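Local coordinates for histone-lysine N-methyltransferase family member SUVH9 (Arabidopsis thaliana, PDB 4NJ5), which probably binds methylated DNA and recruits RNA polymerase V to chromatin in gene silencing, and lacks methyltransferase activity, at residues 81-86 with 190-195; 173-178 with 194-199. All coordinates share one frame; numbering follows the deposited sequence.

Interaction 1 (81-86 with 190-195); sequences GDIFFF and VYVYDG
Phe84 and Tyr191 form the hydrogen-bonded antiparallel pair that joins strand 83-84 to the start of strand 190-206. Phe84 N donates to Tyr191 O at 2.6 Å, a short and clearly bent bond. Tyr191 N returns a bond to Phe84 O at 2.6 Å, nearly straight at 170°. The next pair, Ile83 with Val192, is of the non-hydrogen-bonded kind. Beyond it Tyr193 N reaches Asp82 O at 3.2 Å, and Gly81 N reaches Tyr193 O at 2.9 Å. Gly81 has a positive phi of 104°, where a side chain would press on the carbonyl before it. Strand 83-84 pairs with one edge of strand 190-206 and strand 174-180 with the other, in the SRA (YDG) domain, which in relatives binds methylated DNA.

On the face of Ile83 and Val192, the CG2 branch of Ile83 meets Val192 CG2 at 4.2 Å. Ile83 CG2 also touches Val190 CG1, at 4.1 Å. At the end of the strand the other methyl of Val190, CG2, lies at the edge of the Phe85 ring, near its plane, 4.0 Å from Phe85 CE1.

The opposite face carries Phe84 and Tyr191, whose CB atoms touch. Tyr191 CG stands beside its own backbone N, chi1 -62°, and this brings the ring alongside the backbone of Phe85 and Phe86. Tyr191 CE2 comes within 3.7 Å of Phe86 C. Phe84 also packs on Leu90 of helix 87-92 and on Arg20 of helix 8-35. Helix 8-35 supplies Arg13, in a salt bridge with Asp82 OD2, and Arg20, which bonds to Ile83 O.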
loop_
_atom_site.group_PDB
_atom_site.type_symbol
_atom_site.label_atom_id
_atom_site.label_comp_id
_atom_site.label_asym_id
_atom_site.label_seq_id
_atom_site.Cartn_x
_atom_site.Cartn_y
_atom_site.Cartn_z
ATOM N N GLY A 81 1.220 -12.555 2.784
ATOM C CA GLY A 81 1.405 -11.272 3.430
ATOM C C GLY A 81 0.933 -10.113 2.579
ATOM O O GLY A 81 0.827 -8.987 3.064
ATOM N N ASP A 82 0.661 -10.382 1.306
ATOM C CA ASP A 82 0.075 -9.368 0.439
ATOM C C ASP A 82 -1.258 -8.923 1.024
ATOM O O ASP A 82 -2.039 -9.747 1.498
ATOM C CB ASP A 82 -0.122 -9.897 -0.981
ATOM C CG ASP A 82 1.183 -10.049 -1.734
ATOM O OD1 ASP A 82 2.215 -9.542 -1.245
ATOM O OD2 ASP A 82 1.178 -10.667 -2.821
ATOM N N ILE A 83 -1.499 -7.615 1.008
ATOM C CA ILE A 83 -2.740 -7.061 1.535
ATOM C C ILE A 83 -3.641 -6.542 0.424
ATOM O O ILE A 83 -3.170 -6.116 -0.634
ATOM C CB ILE A 83 -2.488 -5.923 2.540
ATOM C CG1 ILE A 83 -1.630 -4.827 1.898
ATOM C CG2 ILE A 83 -1.842 -6.466 3.805
ATOM C CD1 ILE A 83 -1.492 -3.582 2.749
ATOM N N PHE A 84 -4.943 -6.584 0.686
ATOM C CA PHE A 84 -5.958 -6.139 -0.259
ATOM C C PHE A 84 -7.056 -5.416 0.511
ATOM O O PHE A 84 -7.250 -5.666 1.700
ATOM C CB PHE A 84 -6.524 -7.338 -1.022
ATOM C CG PHE A 84 -5.475 -8.142 -1.729
ATOM C CD1 PHE A 84 -4.830 -9.186 -1.087
ATOM C CD2 PHE A 84 -5.114 -7.839 -3.031
ATOM C CE1 PHE A 84 -3.851 -9.914 -1.733
ATOM C CE2 PHE A 84 -4.139 -8.566 -3.684
ATOM C CZ PHE A 84 -3.506 -9.605 -3.033
ATOM N N PHE A 85 -7.777 -4.524 -0.161
ATOM C CA PHE A 85 -8.752 -3.681 0.531
ATOM C C PHE A 85 -10.203 -3.971 0.162
ATOM O O PHE A 85 -11.122 -3.476 0.809
ATOM C CB PHE A 85 -8.438 -2.208 0.287
ATOM C CG PHE A 85 -7.061 -1.811 0.718
ATOM C CD1 PHE A 85 -6.722 -1.797 2.061
ATOM C CD2 PHE A 85 -6.103 -1.450 -0.217
ATOM C CE1 PHE A 85 -5.452 -1.430 2.467
ATOM C CE2 PHE A 85 -4.831 -1.077 0.180
ATOM C CZ PHE A 85 -4.504 -1.068 1.525
ATOM N N PHE A 86 -10.404 -4.768 -0.880
ATOM C CA PHE A 86 -11.746 -5.076 -1.346
ATOM C C PHE A 86 -11.865 -6.544 -1.727
ATOM O O PHE A 86 -10.892 -7.163 -2.165
ATOM C CB PHE A 86 -12.110 -4.205 -2.553
ATOM C CG PHE A 86 -11.999 -2.726 -2.299
ATOM C CD1 PHE A 86 -10.865 -2.028 -2.686
ATOM C CD2 PHE A 86 -13.032 -2.031 -1.686
ATOM C CE1 PHE A 86 -10.758 -0.666 -2.463
ATOM C CE2 PHE A 86 -12.932 -0.664 -1.460
ATOM C CZ PHE A 86 -11.793 0.019 -1.850
ATOM N N VAL A 190 -9.146 -4.713 5.768
ATOM C CA VAL A 190 -7.960 -5.216 5.091
ATOM C C VAL A 190 -8.072 -6.731 4.890
ATOM O O VAL A 190 -8.399 -7.464 5.827
ATOM C CB VAL A 190 -6.679 -4.888 5.898
ATOM C CG1 VAL A 190 -5.493 -5.690 5.387
ATOM C CG2 VAL A 190 -6.385 -3.395 5.851
ATOM N N TYR A 191 -7.820 -7.189 3.665
ATOM C CA TYR A 191 -7.739 -8.622 3.384
ATOM C C TYR A 191 -6.290 -9.028 3.186
ATOM O O TYR A 191 -5.577 -8.445 2.368
ATOM C CB TYR A 191 -8.574 -9.005 2.154
ATOM C CG TYR A 191 -10.042 -8.731 2.342
ATOM C CD1 TYR A 191 -10.789 -9.461 3.253
ATOM C CD2 TYR A 191 -10.677 -7.725 1.628
ATOM C CE1 TYR A 191 -12.129 -9.202 3.446
ATOM C CE2 TYR A 191 -12.016 -7.460 1.810
ATOM C CZ TYR A 191 -12.738 -8.198 2.724
ATOM O OH TYR A 191 -14.075 -7.936 2.911
ATOM N N VAL A 192 -5.851 -10.025 3.946
ATOM C CA VAL A 192 -4.471 -10.476 3.858
ATOM C C VAL A 192 -4.395 -11.964 3.528
ATOM O O VAL A 192 -5.136 -12.777 4.075
ATOM C CB VAL A 192 -3.677 -10.145 5.146
ATOM C CG1 VAL A 192 -4.286 -10.835 6.358
ATOM C CG2 VAL A 192 -2.210 -10.519 4.979
ATOM N N TYR A 193 -3.510 -12.310 2.603
ATOM C CA TYR A 193 -3.328 -13.697 2.208
ATOM C C TYR A 193 -2.410 -14.403 3.202
ATOM O O TYR A 193 -1.286 -13.968 3.430
ATOM C CB TYR A 193 -2.763 -13.752 0.790
ATOM C CG TYR A 193 -2.394 -15.134 0.315
ATOM C CD1 TYR A 193 -3.333 -16.156 0.288
ATOM C CD2 TYR A 193 -1.107 -15.412 -0.134
ATOM C CE1 TYR A 193 -2.997 -17.423 -0.156
ATOM C CE2 TYR A 193 -0.763 -16.673 -0.580
ATOM C CZ TYR A 193 -1.711 -17.673 -0.591
ATOM O OH TYR A 193 -1.371 -18.928 -1.030
ATOM N N ASP A 194 -2.898 -15.484 3.806
ATOM C CA ASP A 194 -2.127 -16.210 4.813
ATOM C C ASP A 194 -1.562 -17.536 4.306
ATOM O O ASP A 194 -0.994 -18.306 5.078
ATOM C CB ASP A 194 -2.960 -16.456 6.077
ATOM C CG ASP A 194 -2.983 -15.256 7.008
ATOM O OD1 ASP A 194 -2.087 -14.389 6.900
ATOM O OD2 ASP A 194 -3.897 -15.188 7.861
ATOM N N GLY A 195 -1.724 -17.810 3.017
ATOM C CA GLY A 195 -1.134 -19.000 2.433
ATOM C C GLY A 195 -2.042 -20.214 2.352
ATOM O O GLY A 195 -3.266 -20.096 2.226
#

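Interaction 2 (173-178 with 194-199); sequences EVRVIR and DGLFRI
Arg178 and Asp194 meet in a salt bridge across the two strands of the hairpin. Arg178 NE points straight at Asp194 OD2, 2.7 Å away with 175° at the hydrogen, and the oxygen lies in the guanidinium plane. NH1 adds a weak bond to the same OD2. The chain of Arg178 is bent at chi3, -82°, which turns NE back to the carboxylate. NH1 also bridges to Asp135, and OD2 accepts a bond from Ser229. An alanine in place of this arginine would probably leave the carboxylates of Asp194 and Asp135 without their shared positive mate.

Val176 CG2 meets the Phe197 ring obliquely, 3.4 Å from Phe197 CD1. Arg178 NH1 approaches the far end of that ring, at CZ. On the other face Leu196 lies alongside Arg175, with Leu196 CD2 3.7 Å from Arg175 CG. Leu196 CD1 sits 3.4 Å from Glu173 OE2. Glu173 CG lies over one face of the Arg198 guanidinium, whose NE is held by Gly171 O. The guanidinium of Arg175 is fixed by the carbonyls of Gly73, Ile71 and Leu95.

The backbone positions these groups. Val174 N bonds to Phe197 O and Phe197 N to Val174 O, both at 2.9 Å. Val176 N donates to Gly195 O at 3.0 Å, while Asp194 N donates to Val176 O at 3.0 Å. Two residues, Asp194 and Gly195, thus stand opposite the single Val176. This is a beta bulge in an antiparallel hairpin of the SRA-domain sheet, with Gly195 at a positive phi of 95°.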
loop_
_atom_site.group_PDB
_atom_site.type_symbol
_atom_site.label_atom_id
_atom_site.label_comp_id
_atom_site.label_asym_id
_atom_site.label_seq_id
_atom_site.Cartn_x
_atom_site.Cartn_y
_atom_site.Cartn_z
ATOM N N GLU A 173 -4.897 -28.446 -1.366
ATOM C CA GLU A 173 -4.361 -27.200 -0.844
ATOM C C GLU A 173 -5.416 -26.112 -0.962
ATOM O O GLU A 173 -5.879 -25.806 -2.061
ATOM C CB GLU A 173 -3.136 -26.775 -1.646
ATOM C CG GLU A 173 -1.854 -27.482 -1.281
ATOM C CD GLU A 173 -0.697 -27.084 -2.184
ATOM O OE1 GLU A 173 -0.908 -26.955 -3.409
ATOM O OE2 GLU A 173 0.425 -26.887 -1.669
ATOM N N VAL A 174 -5.786 -25.522 0.168
ATOM C CA VAL A 174 -6.793 -24.465 0.188
ATOM C C VAL A 174 -6.181 -23.118 0.570
ATOM O O VAL A 174 -5.514 -23.000 1.595
ATOM C CB VAL A 174 -7.927 -24.807 1.170
ATOM C CG1 VAL A 174 -8.885 -23.638 1.312
ATOM C CG2 VAL A 174 -8.661 -26.067 0.723
ATOM N N ARG A 175 -6.408 -22.104 -0.259
ATOM C CA ARG A 175 -5.971 -20.752 0.070
ATOM C C ARG A 175 -6.849 -20.154 1.166
ATOM O O ARG A 175 -8.075 -20.273 1.130
ATOM C CB ARG A 175 -5.986 -19.851 -1.169
ATOM C CG ARG A 175 -5.005 -20.275 -2.256
ATOM C CD ARG A 175 -4.986 -19.291 -3.418
ATOM N NE ARG A 175 -6.250 -19.263 -4.149
ATOM C CZ ARG A 175 -6.555 -20.083 -5.152
ATOM N NH1 ARG A 175 -5.691 -21.009 -5.546
ATOM N NH2 ARG A 175 -7.729 -19.981 -5.761
ATOM N N VAL A 176 -6.212 -19.533 2.151
ATOM C CA VAL A 176 -6.932 -18.826 3.200
ATOM C C VAL A 176 -6.655 -17.331 3.109
ATOM O O VAL A 176 -5.501 -16.901 3.153
ATOM C CB VAL A 176 -6.527 -19.321 4.599
ATOM C CG1 VAL A 176 -7.027 -18.358 5.670
ATOM C CG2 VAL A 176 -7.059 -20.723 4.837
ATOM N N ILE A 177 -7.715 -16.544 2.966
ATOM C CA ILE A 177 -7.587 -15.096 3.003
ATOM C C ILE A 177 -8.322 -14.565 4.225
ATOM O O ILE A 177 -9.528 -14.783 4.383
ATOM C CB ILE A 177 -8.151 -14.411 1.744
ATOM C CG1 ILE A 177 -7.312 -14.753 0.510
ATOM C CG2 ILE A 177 -8.183 -12.896 1.944
ATOM C CD1 ILE A 177 -7.673 -16.069 -0.153
ATOM N N ARG A 178 -7.594 -13.877 5.097
ATOM C CA ARG A 178 -8.199 -13.364 6.314
ATOM C C ARG A 178 -8.694 -11.933 6.144
ATOM O O ARG A 178 -8.003 -11.083 5.583
ATOM C CB ARG A 178 -7.250 -13.497 7.509
ATOM C CG ARG A 178 -7.841 -14.338 8.638
ATOM C CD ARG A 178 -6.896 -14.504 9.811
ATOM N NE ARG A 178 -5.915 -15.563 9.589
ATOM C CZ ARG A 178 -5.962 -16.764 10.159
ATOM N NH1 ARG A 178 -5.018 -17.658 9.896
ATOM N NH2 ARG A 178 -6.945 -17.074 10.993
ATOM N N ASP A 194 -2.898 -15.484 3.806
ATOM C CA ASP A 194 -2.127 -16.210 4.813
ATOM C C ASP A 194 -1.562 -17.536 4.306
ATOM O O ASP A 194 -0.994 -18.306 5.078
ATOM C CB ASP A 194 -2.960 -16.456 6.077
ATOM C CG ASP A 194 -2.983 -15.256 7.008
ATOM O OD1 ASP A 194 -2.087 -14.389 6.900
ATOM O OD2 ASP A 194 -3.897 -15.188 7.861
ATOM N N GLY A 195 -1.724 -17.810 3.017
ATOM C CA GLY A 195 -1.134 -19.000 2.433
ATOM C C GLY A 195 -2.042 -20.214 2.352
ATOM O O GLY A 195 -3.266 -20.096 2.226
ATOM N N LEU A 196 -1.429 -21.392 2.438
ATOM C CA LEU A 196 -2.117 -22.649 2.170
ATOM C C LEU A 196 -2.391 -23.467 3.428
ATOM O O LEU A 196 -1.537 -23.603 4.300
ATOM C CB LEU A 196 -1.315 -23.480 1.166
ATOM C CG LEU A 196 -1.030 -22.767 -0.157
ATOM C CD1 LEU A 196 -0.141 -23.608 -1.060
ATOM C CD2 LEU A 196 -2.339 -22.415 -0.854
ATOM N N PHE A 197 -3.599 -24.009 3.501
ATOM C CA PHE A 197 -4.039 -24.828 4.616
ATOM C C PHE A 197 -4.630 -26.104 4.039
ATOM O O PHE A 197 -5.041 -26.132 2.884
ATOM C CB PHE A 197 -5.125 -24.099 5.414
ATOM C CG PHE A 197 -4.611 -22.994 6.304
ATOM C CD1 PHE A 197 -4.038 -21.851 5.768
ATOM C CD2 PHE A 197 -4.741 -23.088 7.681
ATOM C CE1 PHE A 197 -3.586 -20.831 6.589
ATOM C CE2 PHE A 197 -4.285 -22.080 8.508
ATOM C CZ PHE A 197 -3.709 -20.947 7.961
ATOM N N ARG A 198 -4.681 -27.161 4.837
ATOM C CA ARG A 198 -5.379 -28.372 4.420
ATOM C C ARG A 198 -6.509 -28.689 5.383
ATOM O O ARG A 198 -6.388 -28.460 6.585
ATOM C CB ARG A 198 -4.423 -29.563 4.297
ATOM C CG ARG A 198 -3.827 -29.716 2.910
ATOM C CD ARG A 198 -3.170 -31.073 2.716
ATOM N NE ARG A 198 -2.437 -31.126 1.455
ATOM C CZ ARG A 198 -1.146 -30.833 1.332
ATOM N NH1 ARG A 198 -0.443 -30.476 2.399
ATOM N NH2 ARG A 198 -0.557 -30.899 0.146
ATOM N N ILE A 199 -7.613 -29.198 4.846
ATOM C CA ILE A 199 -8.746 -29.585 5.671
ATOM C C ILE A 199 -8.496 -31.001 6.160
ATOM O O ILE A 199 -8.403 -31.927 5.360
ATOM C CB ILE A 199 -10.067 -29.531 4.881
ATOM C CG1 ILE A 199 -10.176 -28.213 4.110
ATOM C CG2 ILE A 199 -11.253 -29.704 5.815
ATOM C CD1 ILE A 199 -11.305 -28.187 3.105
#

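Interactions 1 and 2 follow one another along strand 190-206, on its two edges, their centres about 12 Å apart. Along the chain, 81-86 comes first, then 173-178, and both meet the same later strand. Segments 190-195 and 194-199 overlap at Asp194 and Gly195. Strand 83-84 lies against the beginning of this long strand and strand 174-180 pairs with it as a hairpin, so all three belong to one mixed sheet of the SRA domain. The two contacts also touch directly: Val192 O is 2.9 Å from Arg178 N, a probable hydrogen bond. The strand thus joins strand 83-84 to its own hairpin partner, 174-180, away from the zinc cluster.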